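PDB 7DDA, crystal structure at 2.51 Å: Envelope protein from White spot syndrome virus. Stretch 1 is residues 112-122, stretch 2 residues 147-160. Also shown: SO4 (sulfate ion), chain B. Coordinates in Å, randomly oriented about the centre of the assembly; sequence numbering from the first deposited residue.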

# COMPACT_ATOMS: atom_id res chain seq x y z
N LEU A 112 13.70 -11.21 -6.07
CA LEU A 112 12.34 -11.54 -5.69
C LEU A 112 11.44 -10.33 -5.95
O LEU A 112 11.88 -9.18 -5.92
CB LEU A 112 12.28 -11.96 -4.23
CG LEU A 112 12.86 -13.33 -3.87
CD1 LEU A 112 12.82 -13.50 -2.37
CD2 LEU A 112 12.10 -14.48 -4.55
N CYS A 113 10.16 -10.61 -6.21
CA CYS A 113 9.18 -9.58 -6.49
C CYS A 113 7.89 -9.90 -5.75
O CYS A 113 7.33 -10.99 -5.92
CB CYS A 113 8.90 -9.46 -7.99
SG CYS A 113 7.98 -7.99 -8.46
N ARG A 114 7.40 -8.95 -4.95
CA ARG A 114 6.06 -9.03 -4.38
C ARG A 114 5.26 -7.82 -4.84
O ARG A 114 5.83 -6.76 -5.12
CB ARG A 114 6.10 -9.09 -2.85
CG ARG A 114 6.86 -10.27 -2.28
CD ARG A 114 6.11 -11.55 -2.55
NE ARG A 114 6.86 -12.74 -2.17
CZ ARG A 114 7.80 -13.31 -2.93
NH1 ARG A 114 8.13 -12.79 -4.11
NH2 ARG A 114 8.42 -14.41 -2.50
N ILE A 115 3.93 -7.98 -4.94
CA ILE A 115 3.09 -6.98 -5.58
C ILE A 115 1.90 -6.58 -4.72
O ILE A 115 1.41 -7.34 -3.87
CB ILE A 115 2.55 -7.44 -6.95
CG1 ILE A 115 1.55 -8.55 -6.73
CG2 ILE A 115 3.69 -7.80 -7.92
CD1 ILE A 115 0.82 -8.94 -7.93
N PHE A 116 1.42 -5.37 -4.99
CA PHE A 116 0.15 -4.86 -4.51
C PHE A 116 -0.46 -4.06 -5.66
O PHE A 116 0.25 -3.37 -6.39
CB PHE A 116 0.35 -3.99 -3.26
CG PHE A 116 -0.90 -3.26 -2.84
CD1 PHE A 116 -2.02 -3.96 -2.42
CD2 PHE A 116 -0.97 -1.88 -2.94
CE1 PHE A 116 -3.17 -3.29 -2.07
CE2 PHE A 116 -2.12 -1.20 -2.58
CZ PHE A 116 -3.23 -1.91 -2.13
N ALA A 117 -1.78 -4.15 -5.81
CA ALA A 117 -2.45 -3.42 -6.89
C ALA A 117 -3.78 -2.88 -6.39
O ALA A 117 -4.43 -3.47 -5.53
CB ALA A 117 -2.67 -4.32 -8.11
N GLU A 118 -4.19 -1.74 -6.96
CA GLU A 118 -5.41 -1.06 -6.55
C GLU A 118 -5.94 -0.23 -7.71
O GLU A 118 -5.18 0.30 -8.53
CB GLU A 118 -5.17 -0.23 -5.27
CG GLU A 118 -4.00 0.80 -5.27
CD GLU A 118 -4.33 2.23 -5.64
OE1 GLU A 118 -5.51 2.59 -5.61
OE2 GLU A 118 -3.39 3.04 -5.84
N ILE A 119 -7.27 -0.17 -7.82
CA ILE A 119 -7.94 0.62 -8.85
C ILE A 119 -7.98 2.08 -8.41
O ILE A 119 -8.41 2.41 -7.30
CB ILE A 119 -9.35 0.08 -9.11
CG1 ILE A 119 -9.29 -1.40 -9.46
CG2 ILE A 119 -10.04 0.89 -10.22
CD1 ILE A 119 -8.99 -1.67 -10.89
N GLU A 120 -7.54 2.97 -9.28
CA GLU A 120 -7.58 4.40 -9.04
C GLU A 120 -8.64 5.00 -9.94
O GLU A 120 -8.53 4.94 -11.17
CB GLU A 120 -6.22 5.04 -9.31
CG GLU A 120 -6.07 6.39 -8.73
CD GLU A 120 -4.77 7.01 -9.13
OE1 GLU A 120 -3.79 6.86 -8.38
OE2 GLU A 120 -4.73 7.62 -10.23
N SER A 121 -9.64 5.60 -9.33
CA SER A 121 -10.89 5.94 -9.97
C SER A 121 -11.42 7.20 -9.33
O SER A 121 -11.18 7.47 -8.15
CB SER A 121 -11.89 4.80 -9.83
OG SER A 121 -13.19 5.22 -10.21
N ASP A 122 -12.15 7.98 -10.12
CA ASP A 122 -12.75 9.19 -9.57
C ASP A 122 -14.14 8.94 -9.01
O ASP A 122 -14.70 9.82 -8.35
CB ASP A 122 -12.73 10.29 -10.64
CG ASP A 122 -13.75 10.09 -11.71
OD1 ASP A 122 -14.31 8.98 -11.80
OD2 ASP A 122 -13.94 11.02 -12.51
N LYS A 147 5.75 -12.78 -14.25
CA LYS A 147 4.46 -12.42 -14.82
C LYS A 147 3.44 -12.21 -13.70
O LYS A 147 3.31 -13.06 -12.81
CB LYS A 147 3.97 -13.48 -15.80
CG LYS A 147 4.92 -13.69 -16.97
CD LYS A 147 4.30 -14.46 -18.13
CE LYS A 147 3.82 -15.84 -17.72
NZ LYS A 147 4.88 -16.75 -17.26
N TYR A 148 2.70 -11.10 -13.78
CA TYR A 148 1.73 -10.72 -12.76
C TYR A 148 0.40 -10.39 -13.42
O TYR A 148 0.31 -9.46 -14.22
CB TYR A 148 2.29 -9.55 -11.94
CG TYR A 148 3.60 -10.00 -11.32
CD1 TYR A 148 3.59 -10.85 -10.22
CD2 TYR A 148 4.82 -9.68 -11.89
CE1 TYR A 148 4.76 -11.33 -9.68
CE2 TYR A 148 6.01 -10.16 -11.35
CZ TYR A 148 5.97 -10.98 -10.25
OH TYR A 148 7.13 -11.46 -9.70
N GLY A 149 -0.63 -11.17 -13.10
CA GLY A 149 -1.92 -11.07 -13.76
C GLY A 149 -3.02 -10.64 -12.79
O GLY A 149 -3.08 -11.11 -11.66
N PHE A 150 -3.89 -9.76 -13.27
CA PHE A 150 -4.94 -9.21 -12.44
C PHE A 150 -6.29 -9.39 -13.12
O PHE A 150 -6.42 -9.12 -14.31
CB PHE A 150 -4.64 -7.74 -12.15
CG PHE A 150 -3.29 -7.54 -11.55
CD1 PHE A 150 -3.08 -7.72 -10.18
CD2 PHE A 150 -2.20 -7.22 -12.35
CE1 PHE A 150 -1.83 -7.55 -9.63
CE2 PHE A 150 -0.93 -7.05 -11.80
CZ PHE A 150 -0.75 -7.21 -10.44
N LEU A 151 -7.26 -9.90 -12.37
CA LEU A 151 -8.65 -9.94 -12.82
C LEU A 151 -9.35 -8.74 -12.21
O LEU A 151 -9.42 -8.62 -10.99
CB LEU A 151 -9.34 -11.22 -12.36
CG LEU A 151 -10.78 -11.48 -12.81
CD1 LEU A 151 -10.96 -11.46 -14.33
CD2 LEU A 151 -11.26 -12.79 -12.21
N ILE A 152 -9.83 -7.83 -13.05
CA ILE A 152 -10.52 -6.67 -12.49
C ILE A 152 -11.96 -6.62 -12.99
O ILE A 152 -12.26 -7.12 -14.09
CB ILE A 152 -9.78 -5.35 -12.79
CG1 ILE A 152 -9.90 -4.98 -14.26
CG2 ILE A 152 -8.33 -5.41 -12.35
CD1 ILE A 152 -9.46 -3.56 -14.56
N PRO A 153 -12.89 -6.06 -12.22
CA PRO A 153 -14.21 -5.76 -12.77
C PRO A 153 -14.09 -4.65 -13.79
O PRO A 153 -13.20 -3.80 -13.70
CB PRO A 153 -15.02 -5.29 -11.55
CG PRO A 153 -14.19 -5.65 -10.35
CD PRO A 153 -12.77 -5.64 -10.82
N LYS A 154 -14.97 -4.68 -14.79
CA LYS A 154 -15.11 -3.56 -15.71
C LYS A 154 -15.25 -2.26 -14.94
O LYS A 154 -16.04 -2.17 -14.00
CB LYS A 154 -16.33 -3.77 -16.61
CG LYS A 154 -16.57 -2.67 -17.64
CD LYS A 154 -17.96 -2.87 -18.28
CE LYS A 154 -19.02 -3.21 -17.22
NZ LYS A 154 -20.24 -3.95 -17.71
N GLN A 155 -14.49 -1.26 -15.34
CA GLN A 155 -14.46 0.02 -14.66
C GLN A 155 -15.07 1.14 -15.51
O GLN A 155 -15.17 1.02 -16.74
CB GLN A 155 -13.02 0.39 -14.28
CG GLN A 155 -12.38 -0.65 -13.41
CD GLN A 155 -13.00 -0.66 -12.04
OE1 GLN A 155 -13.36 0.39 -11.50
NE2 GLN A 155 -13.17 -1.85 -11.48
N PRO A 156 -15.49 2.23 -14.89
CA PRO A 156 -15.87 3.41 -15.67
C PRO A 156 -14.68 3.91 -16.47
O PRO A 156 -13.52 3.63 -16.16
CB PRO A 156 -16.28 4.44 -14.60
CG PRO A 156 -16.63 3.63 -13.41
CD PRO A 156 -15.70 2.45 -13.44
N ALA A 157 -14.98 4.65 -17.53
CA ALA A 157 -13.93 5.24 -18.35
C ALA A 157 -12.93 6.00 -17.49
O ALA A 157 -13.29 6.60 -16.47
CB ALA A 157 -14.55 6.16 -19.40
N GLY A 158 -11.67 5.95 -17.87
CA GLY A 158 -10.65 6.72 -17.20
C GLY A 158 -10.01 6.06 -16.00
O GLY A 158 -9.01 6.57 -15.50
N ALA A 159 -10.55 4.93 -15.54
CA ALA A 159 -10.03 4.29 -14.34
C ALA A 159 -8.68 3.63 -14.62
O ALA A 159 -8.43 3.12 -15.71
CB ALA A 159 -11.04 3.27 -13.82
N LYS A 160 -7.81 3.63 -13.61
CA LYS A 160 -6.45 3.14 -13.75
C LYS A 160 -6.17 1.99 -12.79
O LYS A 160 -6.76 1.89 -11.70
CB LYS A 160 -5.41 4.25 -13.51
CG LYS A 160 -5.56 5.49 -14.41
CD LYS A 160 -5.50 5.11 -15.88
CE LYS A 160 -5.53 6.33 -16.79
NZ LYS A 160 -5.36 5.93 -18.21
S SO4 B . 6.26 -16.10 -14.30
O1 SO4 B . 6.29 -17.35 -13.53
O2 SO4 B . 7.42 -15.32 -13.99
O3 SO4 B . 5.07 -15.39 -13.84
O4 SO4 B . 6.15 -16.38 -15.70

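Two strands, 112-120 and 147-153, pack face to face at an axis separation of 9.5 Å, running nearly parallel (16°) and joined by side chains alone; backbone pairing begins only where stretch 2 returns as Lys160. Together the stretches bury 609 Å². Lys147 lies out of reach of stretch 1, and its backbone N donates a hydrogen bond to sulfate O3 (2.7 Å). Tyr148 points toward stretch 1 and fills the gap between the strands with its ring. Ile115 CG2 sits over one face, 3.8 Å from Tyr148 CD1, a CH-pi contact, while Cys113 CB approaches Tyr148 OH to 3.2 Å and its sulfur lies obliquely to the ring. The buried hydroxyl is hydrogen-bonded elsewhere in the structure. Gly149 and Leu151 contribute no contact, as expected from strand alternation. Phe150 again points inward: Ile115 CD1 meets Phe150 CZ at 3.4 Å and Ala117 CB meets Phe150 CE1 at 3.7 Å, the small alanine lying beside a broad ring. Ile152 continues the apolar row, its CG2 4.1 Å from Ile119 CD1. Beyond Pro153 the chain leaves the strand. Gln155 folds back, NE2 donating to Pro153 O (3.0 Å), and its OE1 lies 3.6 Å from Ile119 CG2. A type II turn from Pro156 to Ala159 reverses the chain, with a weak bond from Ala159 N to Pro156 O (3.3 Å); Gly158 adopts phi/psi of 87/-10, where a CB would jam against the preceding carbonyl. Ala159 is buried, its CB 4.4 Å from both Ile119 CG2 and Ser121 CB. Lys160 then pairs antiparallel with Glu120: Glu120 N to Lys160 O is 2.8 Å and Lys160 N to Glu120 O 2.9 Å, both nearly linear. The side chains leave the same face, Glu120 CB to Lys160 CB 4.3 Å, but the lysine end leads away, and its NZ is hydrogen-bonded elsewhere.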